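Local coordinates for protein putative Acetyltransferase (Lactobacillus plantarum WCFS1, PDB 3EFA) that probably transfers an acetyl group from acetyl-CoA to an amine, as a member of the GNAT family of N-acetyltransferases, at residues D39-D44 / T61-P66. Sequence-based numbering, arbitrary orientation.
Sequences DVKDTD and TLRLEP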
loop_
_atom_site.group_PDB
_atom_site.type_symbol
_atom_site.label_atom_id
_atom_site.label_comp_id
_atom_site.label_asym_id
_atom_site.label_seq_id
_atom_site.Cartn_x
_atom_site.Cartn_y
_atom_site.Cartn_z
ATOM N N ASP A 39 9.915 -7.592 17.526
ATOM C CA ASP A 39 9.902 -8.489 16.369
ATOM C C ASP A 39 11.285 -8.683 15.787
ATOM O O ASP A 39 12.278 -8.125 16.289
ATOM C CB ASP A 39 8.930 -7.979 15.275
ATOM C CG ASP A 39 9.433 -6.706 14.559
ATOM O OD1 ASP A 39 10.548 -6.209 14.851
ATOM O OD2 ASP A 39 8.706 -6.189 13.680
ATOM N N VAL A 40 11.331 -9.448 14.701
ATOM C CA VAL A 40 12.581 -9.796 14.040
ATOM C C VAL A 40 13.400 -8.590 13.523
ATOM O O VAL A 40 14.610 -8.700 13.357
ATOM C CB VAL A 40 12.344 -10.820 12.920
ATOM C CG1 VAL A 40 11.692 -10.145 11.690
ATOM C CG2 VAL A 40 13.644 -11.518 12.562
ATOM N N LYS A 41 12.760 -7.442 13.289
ATOM C CA LYS A 41 13.502 -6.234 12.899
ATOM C C LYS A 41 14.263 -5.555 14.060
ATOM O O LYS A 41 15.115 -4.682 13.834
ATOM C CB LYS A 41 12.584 -5.203 12.234
ATOM C CG LYS A 41 11.797 -5.717 11.057
ATOM C CD LYS A 41 12.684 -6.035 9.864
ATOM C CE LYS A 41 11.848 -6.609 8.717
ATOM N NZ LYS A 41 12.657 -7.397 7.736
ATOM N N ASP A 42 13.950 -5.928 15.295
ATOM C CA ASP A 42 14.635 -5.309 16.434
ATOM C C ASP A 42 15.983 -5.967 16.691
ATOM O O ASP A 42 16.084 -6.829 17.555
ATOM C CB ASP A 42 13.778 -5.379 17.700
ATOM C CG ASP A 42 12.598 -4.432 17.653
ATOM O OD1 ASP A 42 12.824 -3.228 17.406
ATOM O OD2 ASP A 42 11.453 -4.886 17.872
ATOM N N THR A 43 16.997 -5.558 15.925
ATOM C CA THR A 43 18.372 -6.038 16.064
ATOM C C THR A 43 19.276 -4.901 16.560
ATOM O O THR A 43 18.825 -3.764 16.711
ATOM C CB THR A 43 18.932 -6.514 14.713
ATOM O OG1 THR A 43 19.180 -5.374 13.880
ATOM C CG2 THR A 43 17.957 -7.479 13.996
ATOM N N ASP A 44 20.553 -5.219 16.785
ATOM C CA ASP A 44 21.573 -4.251 17.210
ATOM C C ASP A 44 21.830 -3.174 16.169
ATOM O O ASP A 44 22.371 -2.109 16.474
ATOM C CB ASP A 44 22.902 -4.964 17.462
ATOM C CG ASP A 44 22.890 -5.776 18.720
ATOM O OD1 ASP A 44 22.135 -5.404 19.637
ATOM O OD2 ASP A 44 23.633 -6.778 18.791
ATOM N N THR A 61 8.965 8.480 20.646
ATOM C CA THR A 61 9.865 7.661 19.825
ATOM C C THR A 61 9.221 7.133 18.540
ATOM O O THR A 61 8.003 7.004 18.446
ATOM C CB THR A 61 10.430 6.431 20.626
ATOM O OG1 THR A 61 11.376 5.714 19.820
ATOM C CG2 THR A 61 9.312 5.471 21.011
ATOM N N LEU A 62 10.056 6.828 17.555
ATOM C CA LEU A 62 9.636 6.062 16.377
ATOM C C LEU A 62 10.786 5.174 15.849
ATOM O O LEU A 62 11.960 5.421 16.147
ATOM C CB LEU A 62 9.074 6.985 15.278
ATOM C CG LEU A 62 9.968 8.011 14.562
ATOM C CD1 LEU A 62 10.850 7.364 13.489
ATOM C CD2 LEU A 62 9.109 9.115 13.945
ATOM N N ARG A 63 10.443 4.139 15.085
ATOM C CA ARG A 63 11.439 3.214 14.547
ATOM C C ARG A 63 11.697 3.481 13.057
ATOM O O ARG A 63 10.755 3.598 12.252
ATOM C CB ARG A 63 11.006 1.748 14.773
ATOM C CG ARG A 63 12.049 0.681 14.315
ATOM C CD ARG A 63 11.698 -0.756 14.763
ATOM N NE ARG A 63 10.658 -1.380 13.931
ATOM C CZ ARG A 63 10.247 -2.646 14.037
ATOM N NH1 ARG A 63 10.785 -3.463 14.952
ATOM N NH2 ARG A 63 9.294 -3.103 13.219
ATOM N N LEU A 64 12.969 3.574 12.680
ATOM C CA LEU A 64 13.299 3.796 11.270
ATOM C C LEU A 64 13.338 2.472 10.483
ATOM O O LEU A 64 14.112 1.571 10.815
ATOM C CB LEU A 64 14.603 4.606 11.145
ATOM C CG LEU A 64 14.405 5.988 11.806
ATOM C CD1 LEU A 64 15.577 6.444 12.646
ATOM C CD2 LEU A 64 13.992 7.074 10.790
ATOM N N GLU A 65 12.465 2.363 9.474
ATOM C CA GLU A 65 12.306 1.150 8.663
ATOM C C GLU A 65 12.421 1.434 7.146
ATOM O O GLU A 65 11.408 1.487 6.427
ATOM C CB GLU A 65 10.963 0.454 8.967
ATOM C CG GLU A 65 10.660 0.248 10.458
ATOM C CD GLU A 65 9.290 -0.394 10.733
ATOM O OE1 GLU A 65 8.630 -0.874 9.776
ATOM O OE2 GLU A 65 8.869 -0.413 11.914
ATOM N N PRO A 66 13.659 1.576 6.646
ATOM C CA PRO A 66 13.884 1.813 5.203
ATOM C C PRO A 66 13.268 0.708 4.334
ATOM O O PRO A 66 13.372 -0.471 4.695
ATOM C CB PRO A 66 15.405 1.743 5.038
ATOM C CG PRO A 66 15.995 1.462 6.411
ATOM C CD PRO A 66 14.886 1.223 7.393
#
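Arg63 reaches from its strand to Asp39 in the loop and grips the carboxylate end-on, one nitrogen to each oxygen. NH1 of Arg63 lies 2.8 Å from OD1 of Asp39, and NH2 of Arg63 gives a longer, straighter bond of 3.2 Å to OD2 of Asp39 (N-H...O 168°). Both oxygens are met on their syn sides; the two planes are 22° apart, with NH1 in particular tilted out of the carboxylate plane. NH1 of Arg63 also bonds to OD1 of Asp42 at 3.2 Å; this second carboxylate is steeply tilted, so the donor comes from above its plane. Asp42 OD1 is further held by Tyr48 OH, its strongest polar partner, and by Arg22.

In the GNAT fold, with its mixed sheet, the contact joins the loop between helix 34-37 and strand 48-52 to strand 57-66, the antiparallel neighbour of 48-52. A type I turn from Asp39 to Asp42 brings both acids to the same arginine, their short side chains keeping the carboxylates close to the turn, and the backbone N of Asp39 donates to OD2 of Asp42 (3.1 Å), steadying the second carboxylate.

On the strand itself, Glu65, two residues along, has the longer chain needed to reach Arg63: OE2 of Glu65 accepts both NE (2.9 Å) and NH2 (3.0 Å) of Arg63, from one face of its carboxylate. Arginine suits this place because its planar head can serve three acids along its edge, and the bend at chi3 (78°) turns that head toward them. A leucine here would probably leave Asp39 and Glu65 without this partner and Asp42 more dependent on Arg22 and Tyr48.

Nonpolar contact is slight: CB of Lys41 lies over one face of the Arg63 guanidinium, offset toward its rim, while the rest of the Lys41 chain, bent at chi2, leads away.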